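PDB 4Q68: uncharacterized protein, which probably acts as an N-acetylmuramoyl-L-alanine amidase of the NlpC/P60 family, splitting the amide bond between muramic acid and L-alanine in peptidoglycan fragments. Local coordinates for residues Lys73-Arg77 with Arg87-Asp93; Leu118-Tyr122 with Thr183-Asp187; Val155-Lys160 with Trp230-Arg234. All coordinates share one frame; numbering follows the deposited sequence. Where two conformers were deposited one is given.

Contact 1 of 3, residues Lys73-Arg77 with Arg87-Asp93; sequences KIRYR and RLHYIAD. With NAG (2-acetamido-2-deoxy-beta-D-glucopyranose), chain B.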
loop_
_atom_site.group_PDB
_atom_site.type_symbol
_atom_site.label_atom_id
_atom_site.label_comp_id
_atom_site.label_asym_id
_atom_site.label_seq_id
_atom_site.Cartn_x
_atom_site.Cartn_y
_atom_site.Cartn_z
ATOM N N LYS A 73 -14.119 1.091 -0.651
ATOM C CA LYS A 73 -13.721 2.435 -1.052
ATOM C C LYS A 73 -12.204 2.614 -1.091
ATOM O O LYS A 73 -11.720 3.455 -1.846
ATOM C CB LYS A 73 -14.433 3.525 -0.267
ATOM C CG LYS A 73 -13.786 4.018 0.982
ATOM C CD LYS A 73 -14.600 5.181 1.548
ATOM C CE LYS A 73 -14.035 5.696 2.838
ATOM N NZ LYS A 73 -14.767 6.934 3.257
ATOM N N ILE A 74 -11.463 1.808 -0.340
ATOM C CA ILE A 74 -10.007 1.801 -0.354
ATOM C C ILE A 74 -9.464 1.038 -1.555
ATOM O O ILE A 74 -8.492 1.448 -2.185
ATOM C CB ILE A 74 -9.489 1.160 0.957
ATOM C CG1 ILE A 74 -9.802 2.053 2.147
ATOM C CG2 ILE A 74 -7.993 0.873 0.885
ATOM C CD1 ILE A 74 -9.770 1.317 3.468
ATOM N N ARG A 75 -10.057 -0.109 -1.849
ATOM C CA ARG A 75 -9.469 -1.043 -2.796
ATOM C C ARG A 75 -9.813 -0.718 -4.251
ATOM O O ARG A 75 -9.032 -1.060 -5.149
ATOM C CB ARG A 75 -9.906 -2.476 -2.443
ATOM C CG ARG A 75 -9.432 -3.521 -3.435
ATOM C CD ARG A 75 -9.679 -4.929 -2.948
ATOM N NE ARG A 75 -8.885 -5.233 -1.771
ATOM C CZ ARG A 75 -9.138 -6.239 -0.945
ATOM N NH1 ARG A 75 -10.148 -7.071 -1.178
ATOM N NH2 ARG A 75 -8.367 -6.393 0.132
ATOM N N TYR A 76 -10.967 -0.090 -4.484
ATOM C CA TYR A 76 -11.478 0.175 -5.819
ATOM C C TYR A 76 -11.526 1.661 -6.097
ATOM O O TYR A 76 -11.789 2.484 -5.218
ATOM C CB TYR A 76 -12.875 -0.447 -5.991
ATOM C CG TYR A 76 -12.794 -1.947 -5.915
ATOM C CD1 TYR A 76 -12.437 -2.693 -7.026
ATOM C CD2 TYR A 76 -13.023 -2.623 -4.723
ATOM C CE1 TYR A 76 -12.291 -4.065 -6.956
ATOM C CE2 TYR A 76 -12.888 -3.991 -4.643
ATOM C CZ TYR A 76 -12.535 -4.713 -5.759
ATOM O OH TYR A 76 -12.389 -6.076 -5.656
ATOM N N ARG A 77 -11.322 2.001 -7.367
ATOM C CA ARG A 77 -11.341 3.383 -7.828
ATOM C C ARG A 77 -12.698 4.018 -7.526
ATOM O O ARG A 77 -13.733 3.570 -8.045
ATOM C CB ARG A 77 -11.047 3.389 -9.324
ATOM C CG ARG A 77 -10.954 4.760 -9.994
ATOM C CD ARG A 77 -10.496 4.649 -11.476
ATOM N NE ARG A 77 -9.128 4.130 -11.543
ATOM C CZ ARG A 77 -8.771 2.879 -11.848
ATOM N NH1 ARG A 77 -9.670 1.978 -12.235
ATOM N NH2 ARG A 77 -7.498 2.518 -11.781
ATOM N N ARG A 87 -9.773 -2.362 -9.631
ATOM C CA ARG A 87 -8.967 -2.514 -8.423
ATOM C C ARG A 87 -7.742 -1.620 -8.560
ATOM O O ARG A 87 -7.151 -1.535 -9.633
ATOM C CB ARG A 87 -8.544 -3.973 -8.239
ATOM C CG ARG A 87 -8.247 -4.325 -6.806
ATOM C CD ARG A 87 -7.452 -5.588 -6.641
ATOM N NE ARG A 87 -8.089 -6.734 -7.284
ATOM C CZ ARG A 87 -7.451 -7.854 -7.590
ATOM N NH1 ARG A 87 -6.168 -8.003 -7.293
ATOM N NH2 ARG A 87 -8.096 -8.835 -8.208
ATOM N N LEU A 88 -7.345 -0.970 -7.476
ATOM C CA LEU A 88 -6.246 -0.005 -7.509
ATOM C C LEU A 88 -4.900 -0.715 -7.341
ATOM O O LEU A 88 -4.224 -0.630 -6.317
ATOM C CB LEU A 88 -6.481 1.066 -6.457
ATOM C CG LEU A 88 -7.698 1.931 -6.760
ATOM C CD1 LEU A 88 -8.243 2.590 -5.495
ATOM C CD2 LEU A 88 -7.370 2.981 -7.804
ATOM N N HIS A 89 -4.505 -1.397 -8.407
ATOM C CA HIS A 89 -3.296 -2.216 -8.411
ATOM C C HIS A 89 -2.026 -1.417 -8.154
ATOM O O HIS A 89 -1.130 -1.895 -7.467
ATOM C CB HIS A 89 -3.127 -2.914 -9.752
ATOM C CG HIS A 89 -4.253 -3.825 -10.087
ATOM N ND1 HIS A 89 -4.468 -4.996 -9.407
ATOM C CD2 HIS A 89 -5.249 -3.713 -10.993
ATOM C CE1 HIS A 89 -5.534 -5.586 -9.913
ATOM N NE2 HIS A 89 -6.032 -4.827 -10.870
ATOM N N TYR A 90 -1.928 -0.234 -8.747
ATOM C CA TYR A 90 -0.742 0.587 -8.584
ATOM C C TYR A 90 -0.896 1.486 -7.371
ATOM O O TYR A 90 -1.905 2.186 -7.232
ATOM C CB TYR A 90 -0.476 1.411 -9.831
ATOM C CG TYR A 90 -0.056 0.617 -11.032
ATOM C CD1 TYR A 90 1.154 -0.066 -11.049
ATOM C CD2 TYR A 90 -0.843 0.576 -12.180
ATOM C CE1 TYR A 90 1.564 -0.762 -12.167
ATOM C CE2 TYR A 90 -0.427 -0.107 -13.309
ATOM C CZ TYR A 90 0.785 -0.762 -13.303
ATOM O OH TYR A 90 1.257 -1.400 -14.426
ATOM N N ILE A 91 0.108 1.496 -6.507
ATOM C CA ILE A 91 -0.018 2.225 -5.271
ATOM C C ILE A 91 -0.102 3.735 -5.491
ATOM O O ILE A 91 -0.808 4.410 -4.757
ATOM C CB ILE A 91 1.049 1.782 -4.255
ATOM C CG1 ILE A 91 0.906 0.274 -3.983
ATOM C CG2 ILE A 91 0.931 2.583 -2.956
ATOM C CD1 ILE A 91 -0.516 -0.200 -3.644
ATOM N N ALA A 92 0.521 4.281 -6.535
ATOM C CA ALA A 92 0.317 5.715 -6.805
ATOM C C ALA A 92 -1.169 6.000 -7.001
ATOM O O ALA A 92 -1.681 7.025 -6.565
ATOM C CB ALA A 92 1.096 6.168 -8.028
ATOM N N ASP A 93 -1.858 5.092 -7.692
ATOM C CA ASP A 93 -3.294 5.235 -7.989
ATOM C C ASP A 93 -4.132 5.052 -6.718
ATOM O O ASP A 93 -5.085 5.792 -6.472
ATOM C CB ASP A 93 -3.656 4.185 -9.041
ATOM C CG ASP A 93 -4.867 4.540 -9.888
ATOM O OD1 ASP A 93 -5.408 5.666 -9.809
ATOM O OD2 ASP A 93 -5.239 3.647 -10.678
HETATM C C1 NAG B . -0.374 -5.623 -5.530
HETATM C C2 NAG B . -0.864 -5.852 -6.953
HETATM C C3 NAG B . -2.389 -5.875 -7.019
HETATM C C4 NAG B . -2.992 -6.717 -5.897
HETATM C C5 NAG B . -2.345 -6.423 -4.548
HETATM C C6 NAG B . -2.895 -7.371 -3.490
HETATM C C7 NAG B . 0.601 -5.141 -8.792
HETATM C C8 NAG B . 1.051 -4.048 -9.705
HETATM N N2 NAG B . -0.326 -4.852 -7.874
HETATM O O1 NAG B . 1.013 -5.776 -5.523
HETATM O O3 NAG B . -2.752 -6.459 -8.244
HETATM O O4 NAG B . -4.386 -6.536 -5.830
HETATM O O5 NAG B . -0.946 -6.574 -4.652
HETATM O O6 NAG B . -2.617 -8.704 -3.838
HETATM O O7 NAG B . 1.107 -6.249 -8.934
HETATM O O HOH W 1 -6.276 -0.325 -11.931
HETATM O O HOH W 2 -7.154 6.131 -11.737
#

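Contact 2 of 3, residues Leu118-Tyr122 with Thr183-Asp187; sequences LSISY and TPGLD. With NA (sodium ion), chain C.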
loop_
_atom_site.group_PDB
_atom_site.type_symbol
_atom_site.label_atom_id
_atom_site.label_comp_id
_atom_site.label_asym_id
_atom_site.label_seq_id
_atom_site.Cartn_x
_atom_site.Cartn_y
_atom_site.Cartn_z
ATOM N N LEU A 118 6.706 9.747 -11.994
ATOM C CA LEU A 118 6.193 8.398 -12.125
ATOM C C LEU A 118 6.375 7.871 -13.542
ATOM O O LEU A 118 6.153 8.572 -14.529
ATOM C CB LEU A 118 4.717 8.348 -11.747
ATOM C CG LEU A 118 4.397 8.648 -10.278
ATOM C CD1 LEU A 118 2.887 8.731 -10.103
ATOM C CD2 LEU A 118 4.993 7.602 -9.347
ATOM N N SER A 119 6.767 6.607 -13.619
ATOM C CA SER A 119 6.867 5.884 -14.870
ATOM C C SER A 119 6.274 4.500 -14.607
ATOM O O SER A 119 6.953 3.627 -14.059
ATOM C CB SER A 119 8.333 5.840 -15.303
ATOM O OG SER A 119 8.494 5.085 -16.477
ATOM N N ILE A 120 5.001 4.345 -14.945
ATOM C CA ILE A 120 4.239 3.164 -14.585
ATOM C C ILE A 120 3.756 2.472 -15.840
ATOM O O ILE A 120 3.072 3.058 -16.666
ATOM C CB ILE A 120 3.085 3.540 -13.625
ATOM C CG1 ILE A 120 3.644 4.068 -12.292
ATOM C CG2 ILE A 120 2.185 2.350 -13.392
ATOM C CD1 ILE A 120 2.598 4.639 -11.330
ATOM N N SER A 121 4.139 1.208 -15.970
ATOM C CA SER A 121 3.830 0.394 -17.143
ATOM C C SER A 121 4.018 -1.110 -16.937
ATOM O O SER A 121 3.884 -1.871 -17.887
ATOM C CB SER A 121 4.690 0.824 -18.336
ATOM O OG SER A 121 6.052 0.597 -18.057
ATOM N N TYR A 122 4.334 -1.558 -15.717
ATOM C CA TYR A 122 4.768 -2.954 -15.523
ATOM C C TYR A 122 3.715 -3.968 -15.956
ATOM O O TYR A 122 4.030 -4.962 -16.609
ATOM C CB TYR A 122 5.148 -3.169 -14.059
ATOM C CG TYR A 122 5.792 -4.488 -13.787
ATOM C CD1 TYR A 122 5.035 -5.609 -13.517
ATOM C CD2 TYR A 122 7.173 -4.618 -13.788
ATOM C CE1 TYR A 122 5.630 -6.837 -13.264
ATOM C CE2 TYR A 122 7.782 -5.845 -13.543
ATOM C CZ TYR A 122 7.001 -6.948 -13.287
ATOM O OH TYR A 122 7.569 -8.179 -13.027
ATOM N N THR A 183 12.506 -0.836 -9.942
ATOM C CA THR A 183 12.030 -1.763 -10.954
ATOM C C THR A 183 11.412 -0.960 -12.095
ATOM O O THR A 183 10.531 -0.141 -11.862
ATOM C CB THR A 183 11.008 -2.724 -10.349
ATOM O OG1 THR A 183 11.694 -3.600 -9.449
ATOM C CG2 THR A 183 10.277 -3.524 -11.412
ATOM N N PRO A 184 11.850 -1.199 -13.342
ATOM C CA PRO A 184 11.274 -0.438 -14.454
ATOM C C PRO A 184 9.771 -0.644 -14.562
ATOM O O PRO A 184 9.273 -1.772 -14.547
ATOM C CB PRO A 184 12.016 -0.995 -15.665
ATOM C CG PRO A 184 13.346 -1.376 -15.114
ATOM C CD PRO A 184 13.046 -1.957 -13.768
ATOM N N GLY A 185 9.056 0.465 -14.701
ATOM C CA GLY A 185 7.620 0.452 -14.885
ATOM C C GLY A 185 6.810 0.271 -13.614
ATOM O O GLY A 185 5.577 0.204 -13.706
ATOM N N LEU A 186 7.451 0.206 -12.451
ATOM C CA LEU A 186 6.739 -0.014 -11.203
ATOM C C LEU A 186 7.123 1.060 -10.215
ATOM O O LEU A 186 8.293 1.348 -10.038
ATOM C CB LEU A 186 7.081 -1.396 -10.645
ATOM C CG LEU A 186 6.317 -1.815 -9.398
ATOM C CD1 LEU A 186 4.811 -1.886 -9.628
ATOM C CD2 LEU A 186 6.864 -3.139 -8.897
ATOM N N ASP A 187 6.134 1.621 -9.523
ATOM C CA ASP A 187 6.366 2.720 -8.603
ATOM C C ASP A 187 6.691 2.287 -7.175
ATOM O O ASP A 187 7.546 2.890 -6.522
ATOM C CB ASP A 187 5.173 3.682 -8.596
ATOM C CG ASP A 187 3.853 3.023 -8.246
ATOM O OD1 ASP A 187 3.583 1.930 -8.775
ATOM O OD2 ASP A 187 3.108 3.627 -7.444
HETATM NA NA NA C . 10.278 2.119 -10.677
HETATM O O HOH W 3 9.286 3.012 -12.784
HETATM O O HOH W 4 10.425 2.786 -15.980
HETATM O O HOH W 5 12.291 3.137 -11.520
HETATM O O HOH W 6 9.665 4.397 -10.163
#

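Contact 3 of 3, residues Val155-Lys160 with Trp230-Arg234; sequences VHYLPK and WTGIR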
loop_
_atom_site.group_PDB
_atom_site.type_symbol
_atom_site.label_atom_id
_atom_site.label_comp_id
_atom_site.label_asym_id
_atom_site.label_seq_id
_atom_site.Cartn_x
_atom_site.Cartn_y
_atom_site.Cartn_z
ATOM N N VAL A 155 5.671 13.042 -7.825
ATOM C CA VAL A 155 5.245 12.780 -6.466
ATOM C C VAL A 155 6.440 12.994 -5.562
ATOM O O VAL A 155 7.595 12.878 -5.987
ATOM C CB VAL A 155 4.690 11.343 -6.286
ATOM C CG1 VAL A 155 3.462 11.135 -7.150
ATOM C CG2 VAL A 155 5.728 10.280 -6.602
ATOM N N HIS A 156 6.175 13.296 -4.308
ATOM C CA HIS A 156 7.231 13.448 -3.333
ATOM C C HIS A 156 7.543 12.126 -2.674
ATOM O O HIS A 156 6.655 11.305 -2.451
ATOM C CB HIS A 156 6.826 14.461 -2.284
ATOM C CG HIS A 156 6.695 15.847 -2.820
ATOM N ND1 HIS A 156 7.479 16.878 -2.367
ATOM C CD2 HIS A 156 5.879 16.382 -3.759
ATOM C CE1 HIS A 156 7.165 17.987 -3.013
ATOM N NE2 HIS A 156 6.203 17.712 -3.871
ATOM N N TYR A 157 8.808 11.918 -2.344
ATOM C CA TYR A 157 9.208 10.709 -1.635
ATOM C C TYR A 157 10.417 11.046 -0.789
ATOM O O TYR A 157 11.054 12.085 -0.983
ATOM C CB TYR A 157 9.510 9.542 -2.605
ATOM C CG TYR A 157 10.852 9.633 -3.307
ATOM C CD1 TYR A 157 11.135 10.663 -4.189
ATOM C CD2 TYR A 157 11.844 8.714 -3.054
ATOM C CE1 TYR A 157 12.376 10.777 -4.786
ATOM C CE2 TYR A 157 13.089 8.820 -3.662
ATOM C CZ TYR A 157 13.347 9.857 -4.525
ATOM O OH TYR A 157 14.584 9.991 -5.121
ATOM N N LEU A 158 10.737 10.161 0.149
ATOM C CA LEU A 158 11.909 10.307 0.992
ATOM C C LEU A 158 12.945 9.294 0.512
ATOM O O LEU A 158 12.730 8.085 0.647
ATOM C CB LEU A 158 11.542 10.015 2.450
ATOM C CG LEU A 158 12.687 10.215 3.445
ATOM C CD1 LEU A 158 13.083 11.684 3.581
ATOM C CD2 LEU A 158 12.300 9.645 4.794
ATOM N N PRO A 159 14.067 9.758 -0.073
ATOM C CA PRO A 159 15.117 8.812 -0.467
ATOM C C PRO A 159 15.632 8.041 0.736
ATOM O O PRO A 159 15.743 8.592 1.831
ATOM C CB PRO A 159 16.206 9.717 -1.053
ATOM C CG PRO A 159 15.470 10.961 -1.460
ATOM C CD PRO A 159 14.413 11.148 -0.416
ATOM N N LYS A 160 15.993 6.787 0.525
ATOM C CA LYS A 160 16.322 5.940 1.658
ATOM C C LYS A 160 17.505 6.428 2.487
ATOM O O LYS A 160 17.495 6.231 3.703
ATOM C CB LYS A 160 16.488 4.485 1.243
ATOM C CG LYS A 160 17.636 4.174 0.347
ATOM C CD LYS A 160 17.589 2.689 0.107
ATOM C CE LYS A 160 18.635 2.225 -0.837
ATOM N NZ LYS A 160 18.415 0.803 -1.210
ATOM N N TRP A 230 15.027 -0.971 -3.579
ATOM C CA TRP A 230 14.164 -0.112 -2.786
ATOM C C TRP A 230 14.825 1.235 -2.632
ATOM O O TRP A 230 15.892 1.342 -2.075
ATOM C CB TRP A 230 13.875 -0.773 -1.447
ATOM C CG TRP A 230 12.992 -1.959 -1.553
ATOM C CD1 TRP A 230 12.423 -2.469 -2.685
ATOM C CD2 TRP A 230 12.532 -2.769 -0.479
ATOM N NE1 TRP A 230 11.628 -3.534 -2.374
ATOM C CE2 TRP A 230 11.674 -3.740 -1.023
ATOM C CE3 TRP A 230 12.752 -2.763 0.891
ATOM C CZ2 TRP A 230 11.048 -4.701 -0.239
ATOM C CZ3 TRP A 230 12.119 -3.711 1.661
ATOM C CH2 TRP A 230 11.281 -4.665 1.099
ATOM N N THR A 231 14.190 2.273 -3.145
ATOM C CA THR A 231 14.832 3.565 -3.264
ATOM C C THR A 231 14.443 4.553 -2.172
ATOM O O THR A 231 15.110 5.574 -2.012
ATOM C CB THR A 231 14.505 4.189 -4.620
ATOM O OG1 THR A 231 13.090 4.215 -4.761
ATOM C CG2 THR A 231 15.131 3.393 -5.750
ATOM N N GLY A 232 13.361 4.285 -1.451
ATOM C CA GLY A 232 12.838 5.277 -0.533
ATOM C C GLY A 232 11.429 4.936 -0.139
ATOM O O GLY A 232 10.997 3.787 -0.305
ATOM N N ILE A 233 10.726 5.926 0.415
ATOM C CA ILE A 233 9.352 5.719 0.868
ATOM C C ILE A 233 8.470 6.901 0.529
ATOM O O ILE A 233 8.919 8.049 0.494
ATOM C CB ILE A 233 9.263 5.432 2.403
ATOM C CG1 ILE A 233 9.828 6.583 3.244
ATOM C CG2 ILE A 233 9.955 4.113 2.723
ATOM C CD1 ILE A 233 9.667 6.397 4.742
ATOM N N ARG A 234 7.194 6.596 0.330
ATOM C CA ARG A 234 6.108 7.544 0.462
ATOM C C ARG A 234 5.427 7.254 1.800
ATOM O O ARG A 234 5.328 6.102 2.218
ATOM C CB ARG A 234 5.111 7.438 -0.701
ATOM C CG ARG A 234 5.741 7.756 -2.048
ATOM C CD ARG A 234 4.782 7.694 -3.207
ATOM N NE ARG A 234 3.794 8.767 -3.131
ATOM C CZ ARG A 234 2.847 8.998 -4.035
ATOM N NH1 ARG A 234 2.697 8.207 -5.078
ATOM N NH2 ARG A 234 2.029 10.025 -3.898
HETATM O O HOH W 7 4.280 10.888 -1.298
#

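Contact 1 of 3, residues Lys73-Arg77 with Arg87-Asp93
Arg77 and Asp93 form a salt bridge, NH2 to OD2 2.8 Å. NH2 approaches OD2 from the syn side, somewhat out of the carboxylate plane, and OD2 lies in the guanidinium plane. Arg77 has CG anti to its N (chi1 -177°) and bends at chi3, which turns its guanidinium edge to Asp93. One water links Arg77 NE to Asp93 OD1, another Arg77 NH2 to Arg87 O. The loop leaves helix 64-75, returns beside its end with one backbone bridge, Tyr76 with Arg87 (CA to CA 4.5 Å), and enters helix 91-100. Leu88 N donates to Arg75 O at 2.9 Å. Leu88 centres an inverse gamma turn.

Arg87 NH1 donates to O4 of an N-acetylglucosamine at 2.7 Å. His89 ND1 donates to its O3 over an unusually short distance. Arg87 also pairs with Glu25 and Glu30, and Arg75 is held by Glu46 and Val33 O. The glutamates probably offset the like charges.

The aliphatic parts of Arg75 and Arg87 run side by side, CG to CG 3.7 Å. Tyr76, whose OH bonds to Glu30, brings CE1 to 4.0 Å from Arg87 CB. Leu88 forks against segment 73-77: CD1 lies 3.5 Å from Ile74 O, and CD2 sits over one face of the Arg77 guanidinium.

Contact 2 of 3, residues Leu118-Tyr122 with Thr183-Asp187
Two backbone N-H groups, of Ser121 and Tyr122, converge on Gly185 O. Both bonds are 2.9 Å from N to O, but they differ in quality. The one from Ser121 N is nearly straight at 172°, and its donor is only slightly tilted from the carbonyl plane. The one from Tyr122 N is bent to 138°, and its donor stands above that plane. Tyr122 opens helix 122-125, so the glycine carbonyl meets N-H groups at the start of that helix. Weaker C-H contacts add to this. Gly185 CA points a hydrogen at Ser119 O, 3.3 Å away, and Ile120 CA points one at Gly185 O.

The loop that offers this carbonyl is a type II beta turn, Thr183 to Leu186, between the antiparallel strands 176-181 and 188-197. Pro184 and Gly185 hold its two central positions, and Gly185 has the positive phi expected there. A sodium ion sits at the turn. It is bound by Leu186 O at 2.2 Å, by Thr183 O, by Thr181 O and by three waters. One of these waters also donates to Ser119 O, so the ion is linked to segment 118-122 through its hydration shell.

The side-chain contacts are mostly apolar. Tyr122, with CG anti to its own N (chi1 -171°), lays its ring along the turn. Pro184 O meets the ring edge, 3.6 Å from CD2, while Thr183 CG2 approaches obliquely at 4.0 Å from CE2. Farther along, the Asp187 carboxylate carbon packs on the tip of Ile120, CG to CD1 3.7 Å. The carboxylate has its polar partner in Ala92, at the start of helix 91-100. Leu118 CD2 closes on the CB of the same aspartate.

Contact 3 of 3, residues Val155-Lys160 with Trp230-Arg234
Leu158 N donates to Ile233 O at 2.8 Å, in a nearly straight bond (173°) that lies in the carbonyl plane. The return bond, Ile233 N to Leu158 O, is 3.0 Å long and more bent. Together they make an antiparallel hydrogen-bonded pair. Segment 155-160 thus passes from strand 154-156, paired with 115-117 in a small separate sheet, to strand 158-159, which joins strand 230-238 of the main sheet. Pro159 and Gly232 follow as a non-hydrogen-bonded pair, and Lys160 N then donates to Thr231 O. Pro159, which has no N-H, occupies a place where none is needed toward the partner strand. Its CA instead brings a C-H toward Thr231 O.

Lys160 adds a side-chain bond, less certain because the residue has two conformers. In one of them the extended chain lies along the strand and NZ reaches Trp230 O at 2.7 Å, nearly in line with the carbonyl. Leu224 O is a second acceptor for that amine.

Leu158 and Ile233 point to the same face of the sheet and lie side by side, CB to CG1 3.9 Å. Leu163, Leu168 and Ile177 continue this apolar patch. Tyr157 sets its ring edge toward Thr231 O and Gly232 CA.

At the other end Val155 covers one face of the Arg234 guanidinium. Its CB stands over the centre, 3.7 Å from CZ. The bend of the arginine at chi3 (68°) brings that face against the valine. Arg234 NE holds a water at 2.8 Å that also donates to His156 O, and NH2 forms a salt bridge with Asp106. The guanidinium is thus bonded along its edge while a branched aliphatic side chain shields one face, which would limit rotation of the group and fix the tilt of its plane.

Contact 2 touches both of the others. Ala92 N in contact 1 lies 2.8 Å from Asp187 OD2 in contact 2, probably a hydrogen bond, and Tyr90 CE1 packs 3.4 Å from Ile120 CG2. Contact 3 meets contact 2 through Val155 CG1, 3.9 Å from Leu118 CD1. It meets contact 1 where Arg234 NH1 comes to 3.9 Å from Ala92 CA. Helix 91-100 is therefore shared ground for all three. The N-acetylglucosamine is hydrogen-bonded by Arg87 and His89 of contact 1. The side chain of Leu186, in contact 2, is about 4 Å from the bound N-acetylglucosamine. Trp230 of contact 3 has its side chain about 11 Å from the sugar. Contact centres are 14 to 19 Å apart.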